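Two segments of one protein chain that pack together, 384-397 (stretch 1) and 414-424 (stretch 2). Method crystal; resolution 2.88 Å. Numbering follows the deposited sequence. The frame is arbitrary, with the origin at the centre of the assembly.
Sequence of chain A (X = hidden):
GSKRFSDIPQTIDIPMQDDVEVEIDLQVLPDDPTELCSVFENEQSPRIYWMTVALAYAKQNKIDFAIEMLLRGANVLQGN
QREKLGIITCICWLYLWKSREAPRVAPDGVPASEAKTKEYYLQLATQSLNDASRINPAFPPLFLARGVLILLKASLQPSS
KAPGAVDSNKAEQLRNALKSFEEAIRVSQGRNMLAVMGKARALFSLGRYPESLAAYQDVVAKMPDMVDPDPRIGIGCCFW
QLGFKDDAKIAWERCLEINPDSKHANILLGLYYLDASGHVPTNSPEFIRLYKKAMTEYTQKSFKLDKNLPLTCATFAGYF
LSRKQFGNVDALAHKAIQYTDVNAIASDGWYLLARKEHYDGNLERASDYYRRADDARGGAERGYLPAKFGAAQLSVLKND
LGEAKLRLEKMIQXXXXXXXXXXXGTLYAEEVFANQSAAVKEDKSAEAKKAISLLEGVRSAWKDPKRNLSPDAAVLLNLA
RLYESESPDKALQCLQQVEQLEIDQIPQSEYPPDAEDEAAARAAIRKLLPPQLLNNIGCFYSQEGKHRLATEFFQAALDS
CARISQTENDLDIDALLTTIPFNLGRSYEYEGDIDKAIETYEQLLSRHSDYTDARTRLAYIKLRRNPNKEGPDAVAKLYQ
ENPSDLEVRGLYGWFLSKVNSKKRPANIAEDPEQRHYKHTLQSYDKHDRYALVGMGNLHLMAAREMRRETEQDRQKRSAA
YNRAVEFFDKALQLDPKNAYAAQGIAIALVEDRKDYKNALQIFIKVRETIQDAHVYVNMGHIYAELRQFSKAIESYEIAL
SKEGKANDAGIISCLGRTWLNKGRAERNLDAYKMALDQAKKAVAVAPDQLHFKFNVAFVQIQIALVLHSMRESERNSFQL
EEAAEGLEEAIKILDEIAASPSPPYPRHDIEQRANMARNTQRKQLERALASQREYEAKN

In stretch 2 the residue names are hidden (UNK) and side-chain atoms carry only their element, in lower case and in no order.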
# COMPACT_ATOMS: atom_id res chain seq x y z
N TYR A 384 1.17 -15.93 16.31
CA TYR A 384 2.04 -16.34 15.22
C TYR A 384 1.65 -15.58 13.96
O TYR A 384 0.58 -15.84 13.37
CB TYR A 384 1.95 -17.86 15.00
CG TYR A 384 3.13 -18.45 14.26
CD1 TYR A 384 4.43 -18.31 14.73
CD2 TYR A 384 2.95 -19.15 13.08
CE1 TYR A 384 5.51 -18.83 14.03
CE2 TYR A 384 4.01 -19.69 12.39
CZ TYR A 384 5.28 -19.52 12.86
OH TYR A 384 6.29 -20.08 12.11
N LEU A 385 2.52 -14.66 13.56
CA LEU A 385 2.29 -13.83 12.38
C LEU A 385 1.90 -14.60 11.09
O LEU A 385 0.97 -14.22 10.40
CB LEU A 385 3.51 -12.94 12.16
CG LEU A 385 3.26 -11.76 11.23
CD1 LEU A 385 4.11 -10.56 11.63
CD2 LEU A 385 3.56 -12.15 9.79
N PRO A 386 2.61 -15.67 10.77
CA PRO A 386 2.16 -16.42 9.61
C PRO A 386 0.76 -17.02 9.74
O PRO A 386 0.07 -17.23 8.72
CB PRO A 386 3.22 -17.54 9.48
CG PRO A 386 4.43 -16.99 10.15
CD PRO A 386 3.91 -16.13 11.27
N ALA A 387 0.35 -17.33 10.97
CA ALA A 387 -0.94 -17.99 11.19
C ALA A 387 -2.07 -16.99 10.94
O ALA A 387 -3.12 -17.31 10.35
CB ALA A 387 -1.03 -18.54 12.60
N LYS A 388 -1.82 -15.78 11.43
CA LYS A 388 -2.71 -14.66 11.26
C LYS A 388 -2.89 -14.35 9.80
O LYS A 388 -4.01 -14.04 9.35
CB LYS A 388 -2.14 -13.42 11.99
CG LYS A 388 -2.16 -13.51 13.51
CD LYS A 388 -1.52 -12.32 14.20
CE LYS A 388 -1.44 -12.59 15.69
NZ LYS A 388 -0.64 -11.58 16.43
N PHE A 389 -1.79 -14.40 9.06
CA PHE A 389 -1.82 -14.14 7.65
C PHE A 389 -2.63 -15.23 6.96
O PHE A 389 -3.47 -14.93 6.12
CB PHE A 389 -0.40 -14.03 7.10
CG PHE A 389 -0.33 -13.74 5.62
CD1 PHE A 389 -0.12 -14.76 4.71
CD2 PHE A 389 -0.45 -12.45 5.16
CE1 PHE A 389 -0.04 -14.49 3.36
CE2 PHE A 389 -0.38 -12.17 3.80
CZ PHE A 389 -0.17 -13.20 2.90
N GLY A 390 -2.42 -16.48 7.32
CA GLY A 390 -3.16 -17.53 6.65
C GLY A 390 -4.65 -17.37 6.86
O GLY A 390 -5.47 -17.67 5.98
N ALA A 391 -5.01 -16.92 8.05
CA ALA A 391 -6.40 -16.63 8.37
C ALA A 391 -6.91 -15.58 7.41
O ALA A 391 -7.93 -15.78 6.75
CB ALA A 391 -6.54 -16.16 9.81
N ALA A 392 -6.17 -14.47 7.31
CA ALA A 392 -6.56 -13.33 6.48
C ALA A 392 -6.81 -13.74 5.03
O ALA A 392 -7.81 -13.36 4.43
CB ALA A 392 -5.52 -12.24 6.54
N GLN A 393 -5.93 -14.56 4.49
CA GLN A 393 -6.11 -15.07 3.15
C GLN A 393 -7.34 -15.95 3.08
O GLN A 393 -8.13 -15.85 2.15
CB GLN A 393 -4.93 -15.93 2.73
CG GLN A 393 -3.57 -15.31 2.97
CD GLN A 393 -2.46 -16.12 2.32
OE1 GLN A 393 -1.66 -15.58 1.55
NE2 GLN A 393 -2.41 -17.42 2.62
N LEU A 394 -7.49 -16.85 4.04
CA LEU A 394 -8.65 -17.74 4.07
C LEU A 394 -9.97 -16.96 4.16
O LEU A 394 -11.01 -17.43 3.69
CB LEU A 394 -8.54 -18.75 5.21
CG LEU A 394 -7.93 -20.08 4.78
CD1 LEU A 394 -6.60 -19.87 4.07
CD2 LEU A 394 -7.76 -20.99 5.98
N SER A 395 -9.92 -15.78 4.75
CA SER A 395 -11.12 -14.98 4.86
C SER A 395 -11.33 -14.21 3.56
O SER A 395 -12.48 -14.00 3.16
CB SER A 395 -11.08 -14.11 6.11
OG SER A 395 -10.35 -12.93 5.93
N VAL A 396 -10.24 -13.82 2.89
CA VAL A 396 -10.35 -13.20 1.56
C VAL A 396 -11.07 -14.14 0.62
O VAL A 396 -11.97 -13.72 -0.11
CB VAL A 396 -8.98 -12.85 0.95
CG1 VAL A 396 -9.08 -12.65 -0.56
CG2 VAL A 396 -8.40 -11.61 1.64
N LEU A 397 -10.68 -15.40 0.61
CA LEU A 397 -11.51 -16.37 -0.06
C LEU A 397 -12.67 -16.62 0.90
O LEU A 397 -12.58 -16.26 2.08
CB LEU A 397 -10.75 -17.63 -0.42
CG LEU A 397 -11.50 -18.63 -1.32
CD1 LEU A 397 -12.29 -17.98 -2.47
CD2 LEU A 397 -10.49 -19.62 -1.90
N UNK A 414 0.33 -3.69 14.22
CA UNK A 414 1.39 -4.38 14.99
C UNK A 414 2.79 -4.09 14.41
O UNK A 414 3.69 -3.64 15.11
c UNK A 414 1.12 -5.90 15.07
n UNK A 414 4.20 -7.89 15.40
c UNK A 414 2.33 -6.72 15.39
n UNK A 414 2.62 -7.19 16.66
c UNK A 414 3.33 -7.18 14.60
c UNK A 414 3.74 -7.88 16.64
N UNK A 415 2.96 -4.36 13.12
CA UNK A 415 4.23 -4.07 12.42
C UNK A 415 4.01 -3.99 10.92
O UNK A 415 3.06 -4.60 10.38
c UNK A 415 5.32 -5.11 12.73
o UNK A 415 5.18 -6.29 11.93
N UNK A 416 4.89 -3.26 10.24
CA UNK A 416 4.73 -3.01 8.81
C UNK A 416 5.07 -4.22 7.97
O UNK A 416 5.92 -4.17 7.07
c UNK A 416 3.22 -0.59 8.61
n UNK A 416 2.77 1.54 7.34
c UNK A 416 4.75 -0.43 8.63
c UNK A 416 2.46 0.73 8.55
c UNK A 416 5.50 -1.75 8.37
N UNK A 417 4.35 -5.31 8.24
CA UNK A 417 4.59 -6.54 7.52
C UNK A 417 4.34 -6.40 6.03
O UNK A 417 3.25 -6.02 5.61
n UNK A 417 2.92 -9.84 7.38
o UNK A 417 4.80 -9.05 6.45
c UNK A 417 3.85 -8.92 7.22
c UNK A 417 3.71 -7.65 8.04
N UNK A 418 5.33 -6.77 5.24
CA UNK A 418 5.24 -6.69 3.79
C UNK A 418 4.01 -7.43 3.24
O UNK A 418 3.20 -6.86 2.52
o UNK A 418 6.40 -7.88 -2.45
c UNK A 418 6.50 -7.39 1.67
c UNK A 418 6.44 -7.71 -1.09
c UNK A 418 7.02 -6.58 -0.54
c UNK A 418 7.05 -6.43 0.84
c UNK A 418 5.89 -8.69 -0.27
c UNK A 418 5.92 -8.52 1.10
c UNK A 418 6.53 -7.23 3.16
N UNK A 419 3.86 -8.69 3.59
CA UNK A 419 2.80 -9.53 3.03
C UNK A 419 1.38 -9.04 3.35
O UNK A 419 0.47 -9.19 2.55
o UNK A 419 6.37 -12.25 2.81
o UNK A 419 5.67 -10.93 4.39
c UNK A 419 4.01 -11.81 2.84
c UNK A 419 5.44 -11.64 3.39
c UNK A 419 2.94 -10.97 3.54
N UNK A 420 1.20 -8.50 4.55
CA UNK A 420 -0.06 -7.86 4.92
C UNK A 420 -0.27 -6.64 4.00
O UNK A 420 -1.25 -6.58 3.25
c UNK A 420 -0.06 -7.46 6.39
N UNK A 421 0.70 -5.72 4.02
CA UNK A 421 0.64 -4.49 3.23
C UNK A 421 0.24 -4.72 1.77
O UNK A 421 -0.61 -4.03 1.24
c UNK A 421 4.73 -2.25 3.63
c UNK A 421 1.99 -3.76 3.29
s UNK A 421 3.31 -1.66 4.53
c UNK A 421 2.30 -3.14 4.64
N UNK A 422 0.86 -5.68 1.12
CA UNK A 422 0.58 -5.92 -0.30
C UNK A 422 -0.81 -6.49 -0.49
O UNK A 422 -1.46 -6.22 -1.48
c UNK A 422 1.62 -6.85 -0.98
c UNK A 422 1.65 -8.24 -0.33
c UNK A 422 1.29 -7.02 -2.46
c UNK A 422 2.39 -7.66 -3.28
N UNK A 423 -1.28 -7.30 0.45
CA UNK A 423 -2.59 -7.93 0.29
C UNK A 423 -3.70 -6.94 0.59
O UNK A 423 -4.70 -6.88 -0.12
c UNK A 423 -4.33 -10.21 -0.38
c UNK A 423 -2.74 -9.12 1.23
c UNK A 423 -4.09 -11.12 1.93
c UNK A 423 -4.07 -9.86 1.07
N UNK A 424 -3.51 -6.19 1.66
CA UNK A 424 -4.49 -5.20 2.03
C UNK A 424 -4.63 -4.18 0.91
O UNK A 424 -5.71 -4.00 0.37
c UNK A 424 -4.64 -3.12 5.33
c UNK A 424 -4.12 -4.57 3.38
c UNK A 424 -6.54 -4.31 4.20
c UNK A 424 -5.17 -3.64 4.01

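Position 414 carries one carbon and then a five-membered ring of three carbons and two nitrogens, which only histidine has. His 414 points its CA-to-CB bond toward stretch 1 but stays exposed and makes no close contact.

At position 415 there is one carbon and one oxygen: Ser 415. Its OG lies 4.4 Å from CD1 of Leu 385, a loose touch where the chain has left helical geometry.

Position 416 has four carbons in a row ending in nitrogen, the mark of lysine. Lys 416 is exposed and out of reach of stretch 1.

Position 417 shows two carbons, the second carrying one oxygen and one nitrogen, hence Asn 417. It sits right before the helix, and its OD1 accepts from the backbone N of position 419 over 3.0 Å, a capping bond. The same side chain packs on the other stretch, with ND2 3.4 Å from Leu 385 CD2.

Position 418 has one carbon and then a ring of six carbons bearing an oxygen, which is tyrosine; Tyr 418 is out of reach of stretch 1.

Position 419 has three carbons, the third carrying two oxygens: Glu 419. CB points toward stretch 1 and lies 3.5 Å from Phe 389 CE2, while the end of the side chain leads away. Its backbone O meets the edge of the Phe 389 ring, 3.3 Å from CE2.

A single carbon at position 420 means Ala 420. The backbones come near here: Ala 420 CA lies 7.1 Å from Phe 389 CA. The CA-to-CB bond of Ala 420 points sideways, and CE2 of Phe 389 is 4.1 Å from Ala 420 N.

Two carbons, a sulfur and a last carbon, unbranched, make position 421 Met 421; position 422, four carbons forked at the first with one arm two carbons long, is Ile 422. Neither contacts stretch 1.

Position 423 has four carbons forked at the second, so Leu 423. Its CD2 lies 4.3 Å from each of Phe 389 CE2, Gln 393 CG and Val 396 CG2. Position 424 has the same fork, but Leu 424 is out of reach.

The rule is a nearly parallel helix pair, without a hydrogen bond between the stretches: the axes of the two helices run at 14° and approach to 10.9 Å. Leu 385, Phe 389, Gln 393 and Val 396, spaced by three or four residues, line one side of their helix. They meet the cap residue, the first helical turn and Leu 423 in order. Asn 417 does two jobs: its OD1 caps its own helix at Glu 419 N, and its ND2 lies against Leu 385 CD2 of the other helix, at 3.4 Å.

Stretch 2 414-424: HSKNYEAMILL
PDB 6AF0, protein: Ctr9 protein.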